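Cd1 (Flavonifractor plautii, PDB 7D39) binds flavin mononucleotide and is a flavone reductase, an ene-reductase that probably initiates the breakdown of flavones and flavonols in gut bacteria. Local coordinates at residues G9-S14 against F35-N40. Numbering follows the deposited sequence.
Sequences GMRNGS and FIQLQN. With FMN (flavin mononucleotide), chain B.
The carbonyl oxygen of Gly9 is gripped by two side-chain amides that arrive from opposite faces of its peptide plane. Gln37 NE2 makes the shorter and straighter bond, 2.9 Å to Gly9 O with an N-H...O angle of 167°, and Gly9 O lies in the plane of the Gln37 amide. Gln39 NE2 reaches Gly9 O at 3.1 Å, less straight; its CG, beside the backbone N (chi1 -55°), lies against the same oxygen. Glutamine suits this place in the strand because its amide works at both ends: Gln37 NE2 also donates to Asp16 OD1 in helix 14-28, while Gln37 OE1 accepts from Gln39 N at 2.9 Å. An alanine in place of Gln37 would probably leave Gly9 O with the longer Gln39 bond alone across this contact, and Asp16 and Gln39 N without this partner. The loop so held, between strand 2-7 and helix 14-28 of the flavodoxin-like fold, is the phosphate-binding loop for FMN. Met10 N donates to FMN O2P at 2.9 Å, and Ser14 N, at the start of the helix, to FMN O3P at 2.7 Å. Glycine suits Gly9 and Gly13, where a CB would collide with FMN O1P and O3P respectively. Met10 to Gly13 form a type II turn, from which Arg11 extends toward the residues following strand 32-37. Arg11 NE and NH2 both donate to Asn40 OD1, side-on and each at 3.1 Å; the oxygen lies near the guanidinium plane, where one amide carbonyl can take both N-H groups of that edge. Gln39 CB sits over the centre of one guanidinium face, 3.8 Å from Arg11 CZ.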
loop_
_atom_site.group_PDB
_atom_site.type_symbol
_atom_site.label_atom_id
_atom_site.label_comp_id
_atom_site.label_asym_id
_atom_site.label_seq_id
_atom_site.Cartn_x
_atom_site.Cartn_y
_atom_site.Cartn_z
ATOM N N GLY A 9 9.790 -1.374 12.626
ATOM C CA GLY A 9 9.983 -2.065 13.882
ATOM C C GLY A 9 10.629 -1.173 14.926
ATOM O O GLY A 9 10.789 0.035 14.743
HETATM N N MSE A 10 11.017 -1.788 16.043
HETATM C CA MSE A 10 11.770 -1.054 17.061
HETATM C C MSE A 10 13.186 -0.729 16.565
HETATM O O MSE A 10 13.748 -1.456 15.744
HETATM C CB MSE A 10 11.863 -1.846 18.369
HETATM C CG MSE A 10 10.593 -1.912 19.231
HETATM SE SE MSE A 10 9.812 -0.190 19.773
HETATM C CE MSE A 10 11.444 0.892 19.944
ATOM N N ARG A 11 13.770 0.349 17.075
ATOM C CA ARG A 11 15.156 0.666 16.755
ATOM C C ARG A 11 16.067 -0.523 17.057
ATOM O O ARG A 11 16.049 -1.070 18.159
ATOM C CB ARG A 11 15.619 1.890 17.553
ATOM C CG ARG A 11 14.884 3.170 17.251
ATOM C CD ARG A 11 15.269 4.240 18.261
ATOM N NE ARG A 11 14.692 5.545 17.967
ATOM C CZ ARG A 11 13.585 6.024 18.527
ATOM N NH1 ARG A 11 12.914 5.296 19.415
ATOM N NH2 ARG A 11 13.145 7.231 18.195
ATOM N N ASN A 12 16.876 -0.910 16.071
ATOM C CA ASN A 12 17.850 -1.988 16.199
ATOM C C ASN A 12 17.192 -3.355 16.346
ATOM O O ASN A 12 17.822 -4.301 16.831
ATOM C CB ASN A 12 18.815 -1.740 17.375
ATOM C CG ASN A 12 19.532 -0.380 17.287
ATOM O OD1 ASN A 12 19.803 0.140 16.203
ATOM N ND2 ASN A 12 19.823 0.198 18.437
ATOM N N GLY A 13 15.936 -3.493 15.931
ATOM C CA GLY A 13 15.244 -4.761 15.992
ATOM C C GLY A 13 15.401 -5.562 14.716
ATOM O O GLY A 13 16.235 -5.274 13.858
ATOM N N SER A 14 14.550 -6.580 14.588
ATOM C CA SER A 14 14.656 -7.504 13.465
ATOM C C SER A 14 14.242 -6.859 12.141
ATOM O O SER A 14 14.853 -7.122 11.099
ATOM C CB SER A 14 13.825 -8.748 13.761
ATOM O OG SER A 14 14.346 -9.427 14.912
ATOM N N PHE A 35 18.480 4.664 4.594
ATOM C CA PHE A 35 17.670 3.948 5.571
ATOM C C PHE A 35 16.888 4.947 6.405
ATOM O O PHE A 35 17.444 5.955 6.847
ATOM C CB PHE A 35 18.564 3.079 6.460
ATOM C CG PHE A 35 17.842 2.381 7.566
ATOM C CD1 PHE A 35 16.827 1.480 7.299
ATOM C CD2 PHE A 35 18.203 2.608 8.881
ATOM C CE1 PHE A 35 16.165 0.841 8.339
ATOM C CE2 PHE A 35 17.562 1.963 9.910
ATOM C CZ PHE A 35 16.544 1.081 9.643
ATOM N N ILE A 36 15.601 4.672 6.610
ATOM C CA ILE A 36 14.750 5.480 7.479
ATOM C C ILE A 36 14.121 4.569 8.531
ATOM O O ILE A 36 13.475 3.569 8.196
ATOM C CB ILE A 36 13.666 6.241 6.693
ATOM C CG1 ILE A 36 14.300 7.381 5.898
ATOM C CG2 ILE A 36 12.626 6.810 7.633
ATOM C CD1 ILE A 36 13.284 8.167 5.044
ATOM N N GLN A 37 14.322 4.914 9.800
ATOM C CA GLN A 37 13.729 4.209 10.929
ATOM C C GLN A 37 12.501 5.000 11.379
ATOM O O GLN A 37 12.630 6.146 11.808
ATOM C CB GLN A 37 14.757 4.077 12.057
ATOM C CG GLN A 37 14.797 2.709 12.745
ATOM C CD GLN A 37 13.526 2.412 13.496
ATOM O OE1 GLN A 37 12.911 3.312 14.070
ATOM N NE2 GLN A 37 13.115 1.150 13.492
ATOM N N LEU A 38 11.308 4.405 11.266
ATOM C CA LEU A 38 10.092 5.194 11.478
ATOM C C LEU A 38 9.888 5.630 12.927
ATOM O O LEU A 38 9.133 6.582 13.159
ATOM C CB LEU A 38 8.854 4.426 11.015
ATOM C CG LEU A 38 8.718 4.156 9.509
ATOM C CD1 LEU A 38 7.452 3.358 9.185
ATOM C CD2 LEU A 38 8.753 5.468 8.728
ATOM N N GLN A 39 10.506 4.950 13.899
ATOM C CA GLN A 39 10.402 5.397 15.279
ATOM C C GLN A 39 11.035 6.774 15.493
ATOM O O GLN A 39 10.731 7.427 16.491
ATOM C CB GLN A 39 11.054 4.400 16.247
ATOM C CG GLN A 39 10.547 2.945 16.164
ATOM C CD GLN A 39 9.036 2.831 16.211
ATOM O OE1 GLN A 39 8.376 3.566 16.928
ATOM N NE2 GLN A 39 8.479 1.910 15.429
ATOM N N ASN A 40 11.918 7.224 14.600
ATOM C CA ASN A 40 12.480 8.567 14.701
ATOM C C ASN A 40 11.531 9.640 14.199
ATOM O O ASN A 40 11.861 10.822 14.296
ATOM C CB ASN A 40 13.789 8.683 13.908
ATOM C CG ASN A 40 14.890 7.841 14.482
ATOM O OD1 ASN A 40 14.952 7.636 15.685
ATOM N ND2 ASN A 40 15.766 7.338 13.624
HETATM N N1 FMN B . 3.397 -11.394 15.539
HETATM C C2 FMN B . 2.747 -12.224 14.736
HETATM O O2 FMN B . 3.513 -13.046 14.225
HETATM N N3 FMN B . 1.402 -12.147 14.546
HETATM C C4 FMN B . 0.710 -11.169 15.174
HETATM O O4 FMN B . -0.490 -10.978 15.102
HETATM C C4A FMN B . 1.421 -10.247 16.072
HETATM N N5 FMN B . 0.819 -9.283 16.725
HETATM C C5A FMN B . 1.448 -8.410 17.511
HETATM C C6 FMN B . 0.788 -7.395 18.180
HETATM C C7 FMN B . 1.466 -6.501 18.998
HETATM C C7M FMN B . 0.731 -5.409 19.730
HETATM C C8 FMN B . 2.930 -6.656 19.178
HETATM C C8M FMN B . 3.676 -5.711 20.079
HETATM C C9 FMN B . 3.579 -7.683 18.513
HETATM C C9A FMN B . 2.897 -8.550 17.685
HETATM N N10 FMN B . 3.560 -9.597 17.036
HETATM C C10 FMN B . 2.835 -10.422 16.209
HETATM C "C1'" FMN B . 5.006 -9.704 17.187
HETATM C "C2'" FMN B . 5.731 -8.698 16.283
HETATM O "O2'" FMN B . 5.516 -8.935 14.906
HETATM C "C3'" FMN B . 7.248 -8.646 16.633
HETATM O "O3'" FMN B . 7.451 -8.199 17.945
HETATM C "C4'" FMN B . 8.063 -7.811 15.615
HETATM O "O4'" FMN B . 8.229 -8.481 14.379
HETATM C "C5'" FMN B . 9.399 -7.406 16.215
HETATM O "O5'" FMN B . 10.184 -6.672 15.338
HETATM P P FMN B . 11.273 -5.659 15.604
HETATM O O1P FMN B . 11.649 -5.085 14.398
HETATM O O2P FMN B . 10.709 -4.685 16.445
HETATM O O3P FMN B . 12.313 -6.486 16.125
#